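Local coordinates for spindle assembly abnormal protein 6 homolog (Drosophila melanogaster, PDB 5AL7) that forms the central scaffold of the centriole cartwheel, where nine coiled-coil homodimers joined through their globular N-terminal heads set its ninefold symmetry, at residues K16-K21 and V164-N169; S47-A52 and R64-S69; K58-L63 and I76-S81; L138-I143 and V150-P155. The protein carries 1 engineered substitution. All blocks are in the same frame, centred on the assembly; numbering follows the deposited sequence.

Contacts 2, 3 and 4 lie within the sheet of the globular head, and contact 1 joins the loop before its first strand to helix 161-187. Contacts 2 and 3 bring together neighbouring strands and share strand 60-67; their centres lie about 17 Å apart and their segments alternate along the chain. Contact 4 pairs strands 136-142 and 149-158, and meets contact 3 because strands 70-80 and 149-158 are neighbours. Contact 1 closes a loop of the chain in which the other three are nested; contact 4 stays about 13 Å from it at the nearest atoms. Through Y167, which touches R64 of contact 2 and Q62 of contact 3, the sheet is coupled to the helix that leads into the coiled coil.

Contact 1 of 4, residues K16-K21 and V164-N169; sequences KMDYGK and VLFYIN
The rings of F166 and Y167, neighbours on helix 161-187, meet the loop K16-D18 in different ways. One face of F166 receives K16 CB, displaced toward the rim, with CE2 4.2 Å from that carbon; Y167 CE1 lies in plane at its edge. The D18 carboxylate approaches F166 obliquely, its plane turned 47° from the ring, and OD2 comes to 3.7 Å from CE1. F166 CD2 stands over the centre of one Y167 face, while R64 makes a cation-pi contact on the opposite face. At the tip of Y167, OH accepts a nearly straight hydrogen bond from M17 N (2.7 Å, 169°), and M17 CB packs 3.5 Å from the same oxygen. M17 is the centre of an inverse gamma turn. L165 and I168 pack against their counterparts in the second subunit. The chemistry is therefore mixed: a phenol acting as acceptor fixes the loop backbone, and aromatic packing holds it beside the dimerising helix.

Contact 2 of 4, residues S47-A52 and R64-S69; sequences SCLLYA and RLTEKS
Strands 44-55 and 60-67 meet here as an antiparallel hairpin pair inside the sheet of the head domain, mostly buried, with short segment axes 4.5 Å apart and 153° between their directions. L49 with T66 and Y51 with R64 are hydrogen-bonded pairs, each joined by two backbone bonds; Y51 O takes the R64 N-H at 2.9 Å and 174°. C48 and E67 form the next, non-hydrogen-bonded pair, their side chains diverging, and beyond it K68 N bonds to S47 O (3.0 Å). On one face L50 CD1 touches L65 CD1 at 3.8 Å, and C48 CB reaches the same methyl; L118 packs against both leucines. The alternation of pairs is that of antiparallel strands; consecutive in the chain, the two make a beta hairpin of the SAS-6 N-terminal domain, which has an XRCC4-like fold. On the other face NH1 of R64 lies over one face of the Y51 ring, displaced toward the rim and 3.5 Å from CG, while Y51 CB lies against a face of the guanidinium; the two planes are 25° apart. R64 also makes a cation-pi contact with Y167, and its NH2 forms a salt bridge with E53. T66 OG1 comes to the Y51 edge, 3.7 Å from CE1, and lies 3.2 Å from L49 CB; both T66 OG1 and Y51 OH are hydrogen-bonded to Q71 OE1.

Contact 3 of 4, residues K58-L63 and I76-S81; sequences KELLQL and ITTVDS
Strands 60-63 and 76-80 run antiparallel, their axes 4.7 Å apart at 168°, and two hydrogen-bonded pairs, L61 with V79 and L63 with T77, hold them through four backbone bonds of 2.9 Å. Between these, Q62 and T78 form a non-hydrogen-bonded pair in which Q62 CA and T78 CA point their hydrogens at T77 O and L61 O. On the face of L61 and V79, L61 CD2 meets V79 CG1 at 3.6 Å, and F100 of helix 97-113 packs against both. On the reverse face the Q62 chain, CG anti to the backbone N (chi1 -160°), stretches across T78: NE2 gives T78 OG1 a weak hydrogen bond of 3.4 Å and also touches I76 CG2. The same NE2 weakly bonds A15 O, while Q62 OE1 is a weak acceptor for R64 NE. L60 CD1 rests on T78 CG2 (3.7 Å) and on D80 CB (3.8 Å). D80 is the N-cap of helix 81-90, its OD1 weakly bonded to A82 N. This arrangement is that of a beta hairpin whose second strand passes directly into a capped helix, within the PISA portion of the SAS-6 head domain.

Contact 4 of 4, residues L138-I143 and V150-P155; sequences LQFVEI and VHLSLP
H151 reaches across to E142 from a CB that lies 3.7 Å from F140 O, the same oxygen that accepts H151 N almost along the C=O axis (2.9 Å). Further out, CD2 meets E142 CB at 3.7 Å. At the tip, NE2 donates to E142 OE1 (2.8 Å, 138°), using that oxygen's anti lone pair, and CE1 also approaches OE1. This is a His-carboxylate hydrogen bond, bent at the hydrogen, with ring and carboxylate nearly coplanar. The register slips by one residue at H151, consistent with a beta bulge: V150 pairs with V141 and S153 with Q139, and H151 has backbone angles of -70°/-38°. Beyond it L138 and L154 are joined by two backbone hydrogen bonds. F140 CD1 lies beside L152 CB (4.0 Å), both side chains pointing the same way. F140, H151 and L152 pack on M107 of helix 97-113, L138 and L154 touch L63 of strand 60-67, and strand 117-122 flanks strand 136-142 through backbone bonds.

Contact 1 of 4, residues K16-K21 and V164-N169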
loop_
_atom_site.group_PDB
_atom_site.type_symbol
_atom_site.label_atom_id
_atom_site.label_comp_id
_atom_site.label_asym_id
_atom_site.label_seq_id
_atom_site.Cartn_x
_atom_site.Cartn_y
_atom_site.Cartn_z
ATOM N N LYS A 16 -17.580 2.421 -7.490
ATOM C CA LYS A 16 -16.441 1.613 -7.093
ATOM C C LYS A 16 -16.601 0.255 -7.735
ATOM O O LYS A 16 -17.687 -0.311 -7.721
ATOM C CB LYS A 16 -16.366 1.471 -5.574
ATOM C CG LYS A 16 -16.219 2.772 -4.846
ATOM C CD LYS A 16 -16.841 2.679 -3.472
ATOM C CE LYS A 16 -17.062 4.077 -2.918
ATOM N NZ LYS A 16 -18.142 4.813 -3.655
ATOM N N MET A 17 -15.531 -0.251 -8.329
ATOM C CA MET A 17 -15.548 -1.574 -8.935
ATOM C C MET A 17 -15.313 -2.642 -7.865
ATOM O O MET A 17 -14.307 -3.345 -7.886
ATOM C CB MET A 17 -14.514 -1.662 -10.056
ATOM C CG MET A 17 -14.783 -0.678 -11.195
ATOM S SD MET A 17 -16.307 -0.988 -12.127
ATOM C CE MET A 17 -15.785 -2.374 -13.137
ATOM N N ASP A 18 -16.229 -2.708 -6.899
ATOM C CA ASP A 18 -16.161 -3.672 -5.806
ATOM C C ASP A 18 -17.059 -4.876 -6.095
ATOM O O ASP A 18 -18.073 -5.084 -5.420
ATOM C CB ASP A 18 -16.565 -3.006 -4.488
ATOM C CG ASP A 18 -16.063 -3.767 -3.262
ATOM O OD1 ASP A 18 -15.444 -4.846 -3.444
ATOM O OD2 ASP A 18 -16.291 -3.285 -2.120
ATOM N N TYR A 19 -16.709 -5.642 -7.125
ATOM C CA TYR A 19 -17.535 -6.770 -7.538
ATOM C C TYR A 19 -16.771 -8.083 -7.461
ATOM O O TYR A 19 -17.156 -9.075 -8.095
ATOM C CB TYR A 19 -18.077 -6.561 -8.955
ATOM C CG TYR A 19 -18.955 -5.345 -9.073
ATOM C CD1 TYR A 19 -20.256 -5.356 -8.591
ATOM C CD2 TYR A 19 -18.479 -4.176 -9.669
ATOM C CE1 TYR A 19 -21.066 -4.236 -8.690
ATOM C CE2 TYR A 19 -19.278 -3.052 -9.774
ATOM C CZ TYR A 19 -20.573 -3.090 -9.284
ATOM O OH TYR A 19 -21.374 -1.978 -9.383
ATOM N N GLY A 20 -15.679 -8.085 -6.705
ATOM C CA GLY A 20 -14.950 -9.308 -6.448
ATOM C C GLY A 20 -14.490 -10.002 -7.706
ATOM O O GLY A 20 -13.938 -9.379 -8.612
ATOM N N LYS A 21 -14.729 -11.304 -7.759
ATOM C CA LYS A 21 -14.251 -12.133 -8.846
ATOM C C LYS A 21 -14.875 -11.759 -10.195
ATOM O O LYS A 21 -14.400 -12.204 -11.240
ATOM C CB LYS A 21 -14.524 -13.599 -8.535
ATOM C CG LYS A 21 -13.669 -14.211 -7.438
ATOM C CD LYS A 21 -14.182 -15.633 -7.156
ATOM C CE LYS A 21 -13.461 -16.320 -6.006
ATOM N NZ LYS A 21 -12.073 -16.725 -6.373
ATOM N N VAL A 164 -11.266 7.137 -3.842
ATOM C CA VAL A 164 -9.816 7.136 -3.921
ATOM C C VAL A 164 -9.210 6.306 -2.807
ATOM O O VAL A 164 -8.326 5.479 -3.038
ATOM C CB VAL A 164 -9.249 8.554 -3.838
ATOM C CG1 VAL A 164 -7.741 8.516 -3.881
ATOM C CG2 VAL A 164 -9.776 9.387 -4.985
ATOM N N LEU A 165 -9.727 6.521 -1.602
ATOM C CA LEU A 165 -9.260 5.822 -0.417
ATOM C C LEU A 165 -9.502 4.333 -0.563
ATOM O O LEU A 165 -8.673 3.527 -0.142
ATOM C CB LEU A 165 -9.947 6.392 0.822
ATOM C CG LEU A 165 -9.501 5.892 2.192
ATOM C CD1 LEU A 165 -7.988 5.923 2.246
ATOM C CD2 LEU A 165 -10.094 6.790 3.271
ATOM N N PHE A 166 -10.625 3.984 -1.191
ATOM C CA PHE A 166 -10.943 2.593 -1.484
ATOM C C PHE A 166 -9.880 1.956 -2.385
ATOM O O PHE A 166 -9.362 0.865 -2.095
ATOM C CB PHE A 166 -12.318 2.487 -2.143
ATOM C CG PHE A 166 -12.616 1.123 -2.709
ATOM C CD1 PHE A 166 -13.048 0.096 -1.877
ATOM C CD2 PHE A 166 -12.444 0.860 -4.066
ATOM C CE1 PHE A 166 -13.314 -1.161 -2.392
ATOM C CE2 PHE A 166 -12.705 -0.390 -4.582
ATOM C CZ PHE A 166 -13.140 -1.405 -3.746
ATOM N N TYR A 167 -9.571 2.611 -3.499
ATOM C CA TYR A 167 -8.603 2.028 -4.426
ATOM C C TYR A 167 -7.162 2.020 -3.885
ATOM O O TYR A 167 -6.419 1.056 -4.077
ATOM C CB TYR A 167 -8.678 2.738 -5.773
ATOM C CG TYR A 167 -9.921 2.375 -6.548
ATOM C CD1 TYR A 167 -10.124 1.075 -7.013
ATOM C CD2 TYR A 167 -10.892 3.329 -6.821
ATOM C CE1 TYR A 167 -11.261 0.736 -7.717
ATOM C CE2 TYR A 167 -12.029 3.000 -7.524
ATOM C CZ TYR A 167 -12.210 1.702 -7.973
ATOM O OH TYR A 167 -13.355 1.388 -8.674
ATOM N N ILE A 168 -6.760 3.078 -3.201
ATOM C CA ILE A 168 -5.406 3.110 -2.662
ATOM C C ILE A 168 -5.255 2.109 -1.501
ATOM O O ILE A 168 -4.217 1.445 -1.375
ATOM C CB ILE A 168 -5.014 4.556 -2.235
ATOM C CG1 ILE A 168 -4.599 5.350 -3.470
ATOM C CG2 ILE A 168 -3.870 4.561 -1.261
ATOM C CD1 ILE A 168 -4.833 6.793 -3.347
ATOM N N ASN A 169 -6.303 1.957 -0.692
ATOM C CA ASN A 169 -6.289 0.954 0.369
ATOM C C ASN A 169 -6.205 -0.451 -0.209
ATOM O O ASN A 169 -5.421 -1.283 0.263
ATOM C CB ASN A 169 -7.528 1.071 1.247
ATOM C CG ASN A 169 -7.509 0.108 2.413
ATOM O OD1 ASN A 169 -6.733 0.270 3.342
ATOM N ND2 ASN A 169 -8.377 -0.890 2.375
#

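Contact 2 of 4, residues S47-A52 and R64-S69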
loop_
_atom_site.group_PDB
_atom_site.type_symbol
_atom_site.label_atom_id
_atom_site.label_comp_id
_atom_site.label_asym_id
_atom_site.label_seq_id
_atom_site.Cartn_x
_atom_site.Cartn_y
_atom_site.Cartn_z
ATOM N N SER A 47 3.273 11.621 -16.453
ATOM C CA SER A 47 3.256 10.154 -16.391
ATOM C C SER A 47 2.143 9.648 -15.490
ATOM O O SER A 47 2.139 9.924 -14.284
ATOM C CB SER A 47 4.581 9.581 -15.880
ATOM O OG SER A 47 5.540 9.493 -16.908
ATOM N N CYS A 48 1.219 8.892 -16.081
ATOM C CA CYS A 48 0.094 8.324 -15.353
ATOM C C CYS A 48 0.123 6.803 -15.374
ATOM O O CYS A 48 0.911 6.190 -16.085
ATOM C CB CYS A 48 -1.228 8.817 -15.939
ATOM S SG CYS A 48 -1.496 10.605 -15.817
ATOM N N LEU A 49 -0.772 6.212 -14.595
ATOM C CA LEU A 49 -0.988 4.776 -14.535
ATOM C C LEU A 49 -2.426 4.513 -14.895
ATOM O O LEU A 49 -3.340 5.054 -14.251
ATOM C CB LEU A 49 -0.708 4.226 -13.136
ATOM C CG LEU A 49 0.733 4.201 -12.646
ATOM C CD1 LEU A 49 0.715 4.057 -11.150
ATOM C CD2 LEU A 49 1.487 3.047 -13.294
ATOM N N LEU A 50 -2.632 3.700 -15.927
ATOM C CA LEU A 50 -3.981 3.381 -16.354
ATOM C C LEU A 50 -4.401 1.976 -15.953
ATOM O O LEU A 50 -3.649 0.998 -16.116
ATOM C CB LEU A 50 -4.126 3.565 -17.857
ATOM C CG LEU A 50 -5.601 3.569 -18.256
ATOM C CD1 LEU A 50 -5.825 4.684 -19.248
ATOM C CD2 LEU A 50 -6.027 2.240 -18.855
ATOM N N TYR A 51 -5.616 1.928 -15.415
ATOM C CA TYR A 51 -6.302 0.728 -14.962
ATOM C C TYR A 51 -7.603 0.563 -15.730
ATOM O O TYR A 51 -8.509 1.380 -15.582
ATOM C CB TYR A 51 -6.643 0.814 -13.473
ATOM C CG TYR A 51 -5.486 1.070 -12.556
ATOM C CD1 TYR A 51 -5.087 2.367 -12.247
ATOM C CD2 TYR A 51 -4.797 0.016 -11.980
ATOM C CE1 TYR A 51 -4.022 2.598 -11.385
ATOM C CE2 TYR A 51 -3.738 0.237 -11.121
ATOM C CZ TYR A 51 -3.355 1.524 -10.827
ATOM O OH TYR A 51 -2.297 1.729 -9.975
ATOM N N ALA A 52 -7.733 -0.498 -16.512
ATOM C CA ALA A 52 -8.958 -0.673 -17.287
ATOM C C ALA A 52 -9.684 -1.961 -16.903
ATOM O O ALA A 52 -9.159 -3.063 -17.121
ATOM C CB ALA A 52 -8.637 -0.652 -18.788
ATOM N N ARG A 64 -9.597 3.914 -14.806
ATOM C CA ARG A 64 -8.991 4.742 -13.776
ATOM C C ARG A 64 -7.634 5.244 -14.208
ATOM O O ARG A 64 -6.792 4.487 -14.697
ATOM C CB ARG A 64 -8.879 3.976 -12.455
ATOM C CG ARG A 64 -10.195 3.907 -11.703
ATOM C CD ARG A 64 -10.060 3.131 -10.422
ATOM N NE ARG A 64 -10.080 1.700 -10.688
ATOM C CZ ARG A 64 -9.025 0.914 -10.536
ATOM N NH1 ARG A 64 -7.880 1.421 -10.074
ATOM N NH2 ARG A 64 -9.126 -0.378 -10.819
ATOM N N LEU A 65 -7.432 6.539 -14.015
ATOM C CA LEU A 65 -6.178 7.184 -14.364
ATOM C C LEU A 65 -5.556 7.818 -13.124
ATOM O O LEU A 65 -6.188 8.650 -12.468
ATOM C CB LEU A 65 -6.428 8.227 -15.445
ATOM C CG LEU A 65 -5.267 8.782 -16.250
ATOM C CD1 LEU A 65 -4.750 7.736 -17.233
ATOM C CD2 LEU A 65 -5.768 10.013 -16.961
ATOM N N THR A 66 -4.342 7.408 -12.775
ATOM C CA THR A 66 -3.689 7.965 -11.585
ATOM C C THR A 66 -2.376 8.658 -11.948
ATOM O O THR A 66 -1.671 8.210 -12.842
ATOM C CB THR A 66 -3.388 6.878 -10.528
ATOM O OG1 THR A 66 -2.451 5.931 -11.059
ATOM C CG2 THR A 66 -4.650 6.160 -10.111
ATOM N N GLU A 67 -2.053 9.774 -11.303
ATOM C CA GLU A 67 -0.744 10.369 -11.541
ATOM C C GLU A 67 0.311 9.547 -10.817
ATOM O O GLU A 67 0.232 9.371 -9.608
ATOM C CB GLU A 67 -0.712 11.812 -11.087
ATOM C CG GLU A 67 -1.507 12.729 -11.965
ATOM C CD GLU A 67 -1.289 14.178 -11.624
ATOM O OE1 GLU A 67 -0.108 14.580 -11.432
ATOM O OE2 GLU A 67 -2.301 14.913 -11.564
ATOM N N LYS A 68 1.313 9.074 -11.548
ATOM C CA LYS A 68 2.312 8.165 -10.992
ATOM C C LYS A 68 2.937 8.689 -9.712
ATOM O O LYS A 68 3.085 7.953 -8.746
ATOM C CB LYS A 68 3.410 7.906 -12.017
ATOM C CG LYS A 68 4.278 6.696 -11.727
ATOM C CD LYS A 68 5.441 6.638 -12.695
ATOM C CE LYS A 68 6.426 5.531 -12.377
ATOM N NZ LYS A 68 7.598 5.599 -13.314
ATOM N N SER A 69 3.282 9.973 -9.720
ATOM C CA SER A 69 3.944 10.646 -8.605
ATOM C C SER A 69 3.071 10.708 -7.342
ATOM O O SER A 69 3.572 10.646 -6.215
ATOM C CB SER A 69 4.357 12.051 -9.031
ATOM O OG SER A 69 3.217 12.841 -9.293
HETATM O O HOH W 1 2.792 12.405 -12.159
#

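Contact 3 of 4, residues K58-L63 and I76-S81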
loop_
_atom_site.group_PDB
_atom_site.type_symbol
_atom_site.label_atom_id
_atom_site.label_comp_id
_atom_site.label_asym_id
_atom_site.label_seq_id
_atom_site.Cartn_x
_atom_site.Cartn_y
_atom_site.Cartn_z
ATOM N N LYS A 58 -22.599 -7.778 -15.954
ATOM C CA LYS A 58 -23.356 -6.619 -16.415
ATOM C C LYS A 58 -22.497 -5.672 -17.249
ATOM O O LYS A 58 -21.276 -5.662 -17.135
ATOM C CB LYS A 58 -23.966 -5.879 -15.225
ATOM C CG LYS A 58 -22.960 -5.263 -14.268
ATOM C CD LYS A 58 -23.690 -4.465 -13.199
ATOM C CE LYS A 58 -22.750 -3.913 -12.138
ATOM N NZ LYS A 58 -23.482 -3.105 -11.112
ATOM N N GLU A 59 -23.133 -4.901 -18.118
ATOM C CA GLU A 59 -22.408 -3.919 -18.918
ATOM C C GLU A 59 -21.971 -2.774 -18.032
ATOM O O GLU A 59 -22.768 -1.891 -17.686
ATOM C CB GLU A 59 -23.264 -3.404 -20.074
ATOM C CG GLU A 59 -23.616 -4.495 -21.051
ATOM C CD GLU A 59 -24.556 -4.024 -22.113
ATOM O OE1 GLU A 59 -25.209 -2.978 -21.899
ATOM O OE2 GLU A 59 -24.682 -4.729 -23.132
ATOM N N LEU A 60 -20.716 -2.834 -17.610
ATOM C CA LEU A 60 -20.145 -1.782 -16.792
ATOM C C LEU A 60 -18.643 -1.695 -16.998
ATOM O O LEU A 60 -17.909 -2.644 -16.728
ATOM C CB LEU A 60 -20.469 -2.012 -15.321
ATOM C CG LEU A 60 -19.995 -0.912 -14.374
ATOM C CD1 LEU A 60 -20.640 0.429 -14.708
ATOM C CD2 LEU A 60 -20.317 -1.310 -12.958
ATOM N N LEU A 61 -18.192 -0.538 -17.457
ATOM C CA LEU A 61 -16.777 -0.327 -17.715
ATOM C C LEU A 61 -16.217 0.808 -16.875
ATOM O O LEU A 61 -16.827 1.876 -16.766
ATOM C CB LEU A 61 -16.547 -0.019 -19.189
ATOM C CG LEU A 61 -15.146 0.469 -19.558
ATOM C CD1 LEU A 61 -14.134 -0.670 -19.546
ATOM C CD2 LEU A 61 -15.180 1.159 -20.891
ATOM N N GLN A 62 -15.054 0.584 -16.279
ATOM C CA GLN A 62 -14.396 1.679 -15.588
ATOM C C GLN A 62 -12.937 1.805 -15.992
ATOM O O GLN A 62 -12.202 0.800 -16.079
ATOM C CB GLN A 62 -14.493 1.530 -14.074
ATOM C CG GLN A 62 -14.273 2.850 -13.360
ATOM C CD GLN A 62 -14.067 2.687 -11.886
ATOM O OE1 GLN A 62 -13.062 2.123 -11.456
ATOM N NE2 GLN A 62 -15.000 3.193 -11.093
ATOM N N LEU A 63 -12.550 3.045 -16.280
ATOM C CA LEU A 63 -11.166 3.408 -16.573
ATOM C C LEU A 63 -10.654 4.334 -15.483
ATOM O O LEU A 63 -11.228 5.398 -15.237
ATOM C CB LEU A 63 -11.029 4.100 -17.931
ATOM C CG LEU A 63 -11.486 3.392 -19.201
ATOM C CD1 LEU A 63 -11.453 4.349 -20.383
ATOM C CD2 LEU A 63 -10.604 2.207 -19.466
ATOM N N ILE A 76 -11.595 9.231 -12.834
ATOM C CA ILE A 76 -12.332 8.011 -13.122
ATOM C C ILE A 76 -13.375 8.226 -14.196
ATOM O O ILE A 76 -14.121 9.204 -14.146
ATOM C CB ILE A 76 -13.022 7.464 -11.858
ATOM C CG1 ILE A 76 -11.980 7.136 -10.791
ATOM C CG2 ILE A 76 -13.861 6.245 -12.193
ATOM C CD1 ILE A 76 -12.556 6.535 -9.541
ATOM N N THR A 77 -13.417 7.304 -15.158
ATOM C CA THR A 77 -14.480 7.256 -16.160
ATOM C C THR A 77 -15.294 5.976 -16.037
ATOM O O THR A 77 -14.767 4.867 -16.181
ATOM C CB THR A 77 -13.915 7.351 -17.585
ATOM O OG1 THR A 77 -13.455 8.686 -17.821
ATOM C CG2 THR A 77 -14.986 7.048 -18.586
ATOM N N THR A 78 -16.585 6.118 -15.770
ATOM C CA THR A 78 -17.438 4.938 -15.635
ATOM C C THR A 78 -18.600 4.971 -16.612
ATOM O O THR A 78 -19.460 5.847 -16.538
ATOM C CB THR A 78 -18.001 4.800 -14.205
ATOM O OG1 THR A 78 -16.951 5.008 -13.248
ATOM C CG2 THR A 78 -18.605 3.414 -14.013
ATOM N N VAL A 79 -18.631 4.014 -17.530
ATOM C CA VAL A 79 -19.714 3.960 -18.507
ATOM C C VAL A 79 -20.482 2.639 -18.391
ATOM O O VAL A 79 -19.900 1.555 -18.451
ATOM C CB VAL A 79 -19.195 4.171 -19.970
ATOM C CG1 VAL A 79 -17.878 3.453 -20.211
ATOM C CG2 VAL A 79 -20.261 3.757 -20.989
ATOM N N ASP A 80 -21.792 2.747 -18.191
ATOM C CA ASP A 80 -22.670 1.587 -18.126
ATOM C C ASP A 80 -23.549 1.539 -19.378
ATOM O O ASP A 80 -23.241 2.193 -20.369
ATOM C CB ASP A 80 -23.532 1.629 -16.866
ATOM C CG ASP A 80 -24.320 2.917 -16.746
ATOM O OD1 ASP A 80 -25.368 3.038 -17.413
ATOM O OD2 ASP A 80 -23.909 3.801 -15.966
ATOM N N SER A 81 -24.633 0.765 -19.338
ATOM C CA SER A 81 -25.515 0.615 -20.501
ATOM C C SER A 81 -26.142 1.925 -20.958
ATOM O O SER A 81 -26.103 2.261 -22.151
ATOM C CB SER A 81 -26.623 -0.399 -20.212
ATOM O OG SER A 81 -26.091 -1.707 -20.127
#

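Contact 4 of 4, residues L138-I143 and V150-P155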
loop_
_atom_site.group_PDB
_atom_site.type_symbol
_atom_site.label_atom_id
_atom_site.label_comp_id
_atom_site.label_asym_id
_atom_site.label_seq_id
_atom_site.Cartn_x
_atom_site.Cartn_y
_atom_site.Cartn_z
ATOM N N LEU A 138 -12.003 12.292 -21.210
ATOM C CA LEU A 138 -10.889 11.425 -21.544
ATOM C C LEU A 138 -10.945 11.145 -23.032
ATOM O O LEU A 138 -11.842 10.450 -23.497
ATOM C CB LEU A 138 -10.933 10.134 -20.742
ATOM C CG LEU A 138 -9.713 9.239 -20.920
ATOM C CD1 LEU A 138 -8.445 9.876 -20.363
ATOM C CD2 LEU A 138 -9.972 7.888 -20.303
ATOM N N GLN A 139 -10.009 11.720 -23.780
ATOM C CA GLN A 139 -10.061 11.693 -25.231
ATOM C C GLN A 139 -8.935 10.905 -25.876
ATOM O O GLN A 139 -7.792 10.965 -25.452
ATOM C CB GLN A 139 -10.053 13.117 -25.756
ATOM C CG GLN A 139 -11.251 13.887 -25.298
ATOM C CD GLN A 139 -11.223 15.314 -25.742
ATOM O OE1 GLN A 139 -10.257 16.027 -25.504
ATOM N NE2 GLN A 139 -12.286 15.746 -26.397
ATOM N N PHE A 140 -9.279 10.183 -26.932
ATOM C CA PHE A 140 -8.321 9.429 -27.715
ATOM C C PHE A 140 -8.079 10.208 -29.002
ATOM O O PHE A 140 -8.939 10.219 -29.889
ATOM C CB PHE A 140 -8.852 8.032 -28.004
ATOM C CG PHE A 140 -9.044 7.196 -26.781
ATOM C CD1 PHE A 140 -10.114 7.430 -25.923
ATOM C CD2 PHE A 140 -8.171 6.154 -26.493
ATOM C CE1 PHE A 140 -10.294 6.660 -24.784
ATOM C CE2 PHE A 140 -8.341 5.376 -25.362
ATOM C CZ PHE A 140 -9.405 5.629 -24.504
ATOM N N VAL A 141 -6.932 10.888 -29.078
ATOM C CA VAL A 141 -6.630 11.803 -30.177
ATOM C C VAL A 141 -5.556 11.266 -31.123
ATOM O O VAL A 141 -4.514 10.798 -30.678
ATOM C CB VAL A 141 -6.186 13.172 -29.642
ATOM C CG1 VAL A 141 -5.945 14.114 -30.776
ATOM C CG2 VAL A 141 -7.248 13.750 -28.718
ATOM N N GLU A 142 -5.846 11.310 -32.426
ATOM C CA GLU A 142 -4.911 10.972 -33.507
ATOM C C GLU A 142 -4.270 12.238 -34.063
ATOM O O GLU A 142 -4.960 13.102 -34.608
ATOM C CB GLU A 142 -5.629 10.233 -34.636
ATOM C CG GLU A 142 -4.711 9.656 -35.717
ATOM C CD GLU A 142 -5.455 9.306 -37.013
ATOM O OE1 GLU A 142 -6.658 8.986 -36.954
ATOM O OE2 GLU A 142 -4.827 9.331 -38.095
ATOM N N ILE A 143 -2.955 12.354 -33.913
ATOM C CA ILE A 143 -2.247 13.518 -34.431
ATOM C C ILE A 143 -2.097 13.375 -35.928
ATOM O O ILE A 143 -1.605 12.351 -36.400
ATOM C CB ILE A 143 -0.853 13.707 -33.790
ATOM C CG1 ILE A 143 -0.957 13.679 -32.257
ATOM C CG2 ILE A 143 -0.164 14.975 -34.333
ATOM C CD1 ILE A 143 -1.930 14.699 -31.668
ATOM N N VAL A 150 -10.302 13.331 -33.136
ATOM C CA VAL A 150 -10.675 12.704 -31.873
ATOM C C VAL A 150 -11.593 11.483 -32.082
ATOM O O VAL A 150 -12.782 11.608 -32.395
ATOM C CB VAL A 150 -11.349 13.708 -30.937
ATOM C CG1 VAL A 150 -11.768 13.025 -29.657
ATOM C CG2 VAL A 150 -10.402 14.876 -30.647
ATOM N N HIS A 151 -11.021 10.295 -31.908
ATOM C CA HIS A 151 -11.752 9.047 -32.106
ATOM C C HIS A 151 -12.823 8.751 -31.046
ATOM O O HIS A 151 -13.862 8.191 -31.356
ATOM C CB HIS A 151 -10.761 7.897 -32.167
ATOM C CG HIS A 151 -9.883 7.950 -33.372
ATOM N ND1 HIS A 151 -10.347 7.668 -34.636
ATOM C CD2 HIS A 151 -8.580 8.280 -33.513
ATOM C CE1 HIS A 151 -9.363 7.815 -35.506
ATOM N NE2 HIS A 151 -8.280 8.182 -34.849
ATOM N N LEU A 152 -12.550 9.081 -29.792
ATOM C CA LEU A 152 -13.503 8.837 -28.722
ATOM C C LEU A 152 -13.336 9.841 -27.592
ATOM O O LEU A 152 -12.222 10.139 -27.181
ATOM C CB LEU A 152 -13.354 7.406 -28.208
ATOM C CG LEU A 152 -14.335 6.937 -27.138
ATOM C CD1 LEU A 152 -15.739 6.828 -27.716
ATOM C CD2 LEU A 152 -13.861 5.599 -26.579
ATOM N N SER A 153 -14.451 10.373 -27.108
ATOM C CA SER A 153 -14.445 11.328 -26.008
ATOM C C SER A 153 -15.362 10.852 -24.838
ATOM O O SER A 153 -16.592 10.921 -24.930
ATOM C CB SER A 153 -14.867 12.695 -26.544
ATOM O OG SER A 153 -14.804 13.688 -25.547
ATOM N N LEU A 154 -14.765 10.378 -23.739
ATOM C CA LEU A 154 -15.530 9.836 -22.601
ATOM C C LEU A 154 -15.642 10.819 -21.428
ATOM O O LEU A 154 -14.648 11.411 -21.018
ATOM C CB LEU A 154 -14.884 8.544 -22.088
ATOM C CG LEU A 154 -14.832 7.322 -22.998
ATOM C CD1 LEU A 154 -13.915 6.287 -22.404
ATOM C CD2 LEU A 154 -16.208 6.773 -23.227
ATOM N N PRO A 155 -16.839 10.933 -20.830
ATOM C CA PRO A 155 -17.046 11.820 -19.679
ATOM C C PRO A 155 -16.268 11.331 -18.464
ATOM O O PRO A 155 -16.535 10.249 -17.943
ATOM C CB PRO A 155 -18.558 11.751 -19.434
ATOM C CG PRO A 155 -19.129 11.104 -20.630
ATOM C CD PRO A 155 -18.068 10.215 -21.188
#